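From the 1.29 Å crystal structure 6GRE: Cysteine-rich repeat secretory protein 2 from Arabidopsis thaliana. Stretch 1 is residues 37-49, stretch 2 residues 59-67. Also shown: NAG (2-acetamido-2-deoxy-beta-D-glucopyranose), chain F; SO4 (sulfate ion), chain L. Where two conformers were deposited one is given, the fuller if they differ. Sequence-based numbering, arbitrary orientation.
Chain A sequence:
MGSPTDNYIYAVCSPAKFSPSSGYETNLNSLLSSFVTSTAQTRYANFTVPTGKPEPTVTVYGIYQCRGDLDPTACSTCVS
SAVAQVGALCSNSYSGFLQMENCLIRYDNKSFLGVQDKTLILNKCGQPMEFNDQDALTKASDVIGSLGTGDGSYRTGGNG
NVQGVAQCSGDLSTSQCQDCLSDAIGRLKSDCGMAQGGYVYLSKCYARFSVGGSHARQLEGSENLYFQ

Stretch 1 (37-49) TSTAQTRYANFTV
Stretch 2 59-67: TVYGIYQCR

The phenol of Tyr 64 reaches past its own strand pairing to tie down the turn that leads into the partner strand. Tyr 64 OH accepts a hydrogen bond from Ser 38 OG at 2.9 Å and donates one to Thr 42 O at 2.6 Å, so one hydroxyl links Ser 38 to the backbone of Thr 42. Tyr 64 takes the p rotamer (chi1 71°, chi2 -86°), and its ring lies with Ala 45 N and Tyr 44 CA over one face. Thr 39 CG2 makes an off-centre CH-pi contact, 4.2 Å from the centroid of the Tyr 64 ring.

The two strands, 44-49 and 60-66, pair antiparallel, with axes at 165°. Phi is near -115 to -160° and psi near 125 to 165° throughout, except Cys 66, phi -95°. Tyr 44, Asn 46 and Thr 48 face Gln 65, Ile 63 and Tyr 61 in non-hydrogen-bonded pairs; Ala 45, Phe 47 and Val 49 form the hydrogen-bonded pairs with Tyr 64, Gly 62 and Val 60. Alternation gives the rule: the first set of side chains lies on one sheet face, the second, with glycine contributing none, on the other. Val 60 N to Val 49 O is 2.8 Å and Phe 47 N to Gly 62 O 2.9 Å. The ladder loosens at Tyr 64, whose N lies 3.3 Å from Ala 45 O, while the bond from Ala 45 N to Tyr 64 O is weak at 3.5 Å. Cys 66 N closes it on Arg 43 O at 2.8 Å.

Phe 47 (m) meets Tyr 64 edge to edge, CE1 to CE1 3.8 Å. On the sheet face that carries Asn 46 and Thr 48, Tyr 44 (t) packs CE1 4.0 Å from Ile 63 CB and donates from OH to NAG O7 at 2.7 Å; that sugar is bonded to Asn 46 (p), ND2 to C1 1.4 Å.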

# COMPACT_ATOMS: atom_id res chain seq x y z
N THR A 37 13.18 8.81 -8.33
CA THR A 37 14.60 8.55 -8.45
C THR A 37 15.01 7.25 -7.76
O THR A 37 15.80 6.48 -8.29
CB THR A 37 15.39 9.71 -7.82
OG1 THR A 37 14.99 10.85 -8.56
CG2 THR A 37 16.89 9.51 -7.87
N SER A 38 14.50 7.05 -6.54
CA SER A 38 14.89 5.96 -5.66
C SER A 38 14.49 4.58 -6.22
O SER A 38 15.11 3.58 -5.88
CB SER A 38 14.30 6.20 -4.28
OG SER A 38 14.72 5.21 -3.36
N THR A 39 13.47 4.54 -7.08
CA THR A 39 12.94 3.26 -7.60
C THR A 39 14.00 2.52 -8.42
O THR A 39 13.88 1.31 -8.62
CB THR A 39 11.69 3.48 -8.44
OG1 THR A 39 12.03 4.24 -9.59
CG2 THR A 39 10.59 4.18 -7.68
N ALA A 40 15.04 3.23 -8.89
CA ALA A 40 16.14 2.62 -9.61
C ALA A 40 16.91 1.65 -8.69
O ALA A 40 17.48 0.67 -9.17
CB ALA A 40 17.05 3.68 -10.18
N GLN A 41 16.93 1.93 -7.39
CA GLN A 41 17.75 1.18 -6.42
C GLN A 41 16.94 0.19 -5.58
O GLN A 41 17.45 -0.85 -5.18
CB GLN A 41 18.48 2.15 -5.48
CG GLN A 41 19.42 3.12 -6.19
CD GLN A 41 18.95 4.55 -6.07
OE1 GLN A 41 18.95 5.12 -4.98
NE2 GLN A 41 18.55 5.14 -7.18
N THR A 42 15.68 0.51 -5.25
CA THR A 42 14.98 -0.24 -4.22
C THR A 42 13.47 -0.09 -4.38
O THR A 42 12.96 0.89 -4.91
CB THR A 42 15.41 0.23 -2.82
OG1 THR A 42 14.78 -0.60 -1.84
CG2 THR A 42 15.08 1.68 -2.55
N ARG A 43 12.75 -1.12 -3.92
CA ARG A 43 11.30 -1.14 -4.02
C ARG A 43 10.64 -0.43 -2.83
O ARG A 43 9.43 -0.25 -2.85
CB ARG A 43 10.79 -2.58 -4.03
CG ARG A 43 11.21 -3.36 -5.26
CD ARG A 43 10.73 -4.80 -5.13
NE ARG A 43 11.28 -5.63 -6.18
CZ ARG A 43 12.34 -6.41 -6.04
NH1 ARG A 43 12.98 -6.50 -4.89
NH2 ARG A 43 12.75 -7.10 -7.08
N TYR A 44 11.40 -0.09 -1.80
CA TYR A 44 10.87 0.60 -0.66
C TYR A 44 11.94 1.56 -0.13
O TYR A 44 13.07 1.16 0.01
CB TYR A 44 10.46 -0.36 0.46
CG TYR A 44 10.25 0.33 1.78
CD1 TYR A 44 9.08 1.03 2.06
CD2 TYR A 44 11.26 0.36 2.74
CE1 TYR A 44 8.91 1.70 3.26
CE2 TYR A 44 11.10 1.03 3.93
CZ TYR A 44 9.92 1.71 4.20
OH TYR A 44 9.78 2.37 5.38
N ALA A 45 11.53 2.78 0.19
CA ALA A 45 12.40 3.74 0.87
C ALA A 45 11.56 4.75 1.63
O ALA A 45 10.41 5.01 1.27
CB ALA A 45 13.31 4.42 -0.12
N ASN A 46 12.15 5.31 2.70
CA ASN A 46 11.53 6.36 3.49
C ASN A 46 12.43 7.58 3.41
O ASN A 46 13.64 7.43 3.39
CB ASN A 46 11.30 5.95 4.94
CG ASN A 46 12.54 6.08 5.80
OD1 ASN A 46 12.91 7.18 6.24
ND2 ASN A 46 13.19 4.97 6.06
N PHE A 47 11.83 8.76 3.37
CA PHE A 47 12.55 10.03 3.17
C PHE A 47 11.96 11.08 4.11
O PHE A 47 10.75 11.07 4.37
CB PHE A 47 12.36 10.56 1.75
CG PHE A 47 12.71 9.63 0.62
CD1 PHE A 47 11.88 8.59 0.27
CD2 PHE A 47 13.85 9.85 -0.15
CE1 PHE A 47 12.19 7.74 -0.77
CE2 PHE A 47 14.16 9.00 -1.20
CZ PHE A 47 13.33 7.95 -1.51
N THR A 48 12.81 12.03 4.53
CA THR A 48 12.41 13.24 5.19
C THR A 48 12.97 14.40 4.37
O THR A 48 14.12 14.31 3.98
CB THR A 48 12.92 13.28 6.64
OG1 THR A 48 12.59 12.04 7.26
CG2 THR A 48 12.33 14.41 7.45
N VAL A 49 12.16 15.44 4.12
CA VAL A 49 12.60 16.67 3.46
C VAL A 49 12.13 17.86 4.28
O VAL A 49 10.94 18.03 4.51
CB VAL A 49 12.10 16.77 2.00
CG1 VAL A 49 12.61 18.04 1.34
CG2 VAL A 49 12.50 15.56 1.18
N THR A 59 8.49 20.44 7.26
CA THR A 59 9.13 19.14 7.09
C THR A 59 8.08 18.12 6.62
O THR A 59 7.01 18.03 7.19
CB THR A 59 9.79 18.69 8.40
OG1 THR A 59 10.87 19.59 8.67
CG2 THR A 59 10.36 17.29 8.32
N VAL A 60 8.47 17.35 5.60
CA VAL A 60 7.61 16.30 4.99
C VAL A 60 8.29 14.95 5.19
O VAL A 60 9.46 14.82 5.03
CB VAL A 60 7.37 16.49 3.48
CG1 VAL A 60 6.12 15.70 3.06
CG2 VAL A 60 7.30 17.94 3.06
N TYR A 61 7.47 13.94 5.47
CA TYR A 61 7.90 12.57 5.67
C TYR A 61 7.14 11.71 4.68
O TYR A 61 5.94 11.85 4.53
CB TYR A 61 7.57 12.10 7.09
CG TYR A 61 8.16 12.96 8.19
CD1 TYR A 61 7.51 14.11 8.61
CD2 TYR A 61 9.35 12.61 8.80
CE1 TYR A 61 8.05 14.91 9.61
CE2 TYR A 61 9.90 13.40 9.80
CZ TYR A 61 9.24 14.55 10.21
OH TYR A 61 9.79 15.34 11.19
N GLY A 62 7.85 10.77 4.06
CA GLY A 62 7.14 9.93 3.11
C GLY A 62 7.82 8.61 2.86
O GLY A 62 9.00 8.39 3.18
N ILE A 63 7.03 7.73 2.23
CA ILE A 63 7.54 6.48 1.71
C ILE A 63 6.95 6.24 0.32
O ILE A 63 5.88 6.77 -0.02
CB ILE A 63 7.20 5.29 2.62
CG1 ILE A 63 5.69 5.01 2.65
CG2 ILE A 63 7.75 5.48 4.02
CD1 ILE A 63 5.29 3.68 3.27
N TYR A 64 7.63 5.39 -0.45
CA TYR A 64 6.93 4.64 -1.49
C TYR A 64 7.22 3.16 -1.29
O TYR A 64 8.18 2.77 -0.64
CB TYR A 64 7.38 5.03 -2.89
CG TYR A 64 8.77 4.57 -3.22
CD1 TYR A 64 9.86 5.35 -2.85
CD2 TYR A 64 9.01 3.37 -3.87
CE1 TYR A 64 11.16 4.93 -3.11
CE2 TYR A 64 10.30 2.95 -4.13
CZ TYR A 64 11.39 3.72 -3.75
OH TYR A 64 12.67 3.33 -4.01
N GLN A 65 6.35 2.32 -1.85
CA GLN A 65 6.57 0.91 -1.83
C GLN A 65 5.94 0.26 -3.04
O GLN A 65 4.76 0.43 -3.31
CB GLN A 65 5.95 0.27 -0.60
CG GLN A 65 6.29 -1.21 -0.49
CD GLN A 65 5.93 -1.72 0.87
OE1 GLN A 65 5.96 -2.93 1.14
NE2 GLN A 65 5.61 -0.80 1.76
N CYS A 66 6.78 -0.48 -3.76
CA CYS A 66 6.34 -1.29 -4.90
C CYS A 66 6.09 -2.72 -4.44
O CYS A 66 6.72 -3.19 -3.49
CB CYS A 66 7.40 -1.27 -6.00
SG CYS A 66 7.51 0.36 -6.78
N ARG A 67 5.23 -3.41 -5.18
CA ARG A 67 5.04 -4.85 -5.03
C ARG A 67 6.43 -5.50 -4.99
O ARG A 67 7.33 -5.12 -5.76
CB ARG A 67 4.16 -5.34 -6.18
CG ARG A 67 2.97 -6.20 -5.81
CD ARG A 67 2.28 -6.67 -7.08
NE ARG A 67 3.20 -7.47 -7.88
CZ ARG A 67 3.09 -7.70 -9.19
NH1 ARG A 67 2.14 -7.11 -9.90
NH2 ARG A 67 3.95 -8.52 -9.77
C1 NAG F . 14.35 4.99 6.91
C2 NAG F . 14.55 3.61 7.54
C3 NAG F . 15.88 3.53 8.30
C4 NAG F . 17.04 4.23 7.56
C5 NAG F . 16.63 5.61 7.05
C6 NAG F . 17.74 6.35 6.29
C7 NAG F . 12.29 2.70 8.08
C8 NAG F . 11.37 2.39 9.23
N2 NAG F . 13.46 3.29 8.44
O3 NAG F . 16.19 2.15 8.48
O4 NAG F . 18.16 4.35 8.45
O5 NAG F . 15.50 5.44 6.19
O6 NAG F . 17.75 5.95 4.92
O7 NAG F . 11.98 2.42 6.90
S SO4 L . 13.75 -4.26 -1.84
O1 SO4 L . 12.91 -5.44 -2.22
O2 SO4 L . 13.07 -3.43 -0.81
O3 SO4 L . 15.05 -4.74 -1.31
O4 SO4 L . 14.01 -3.46 -3.07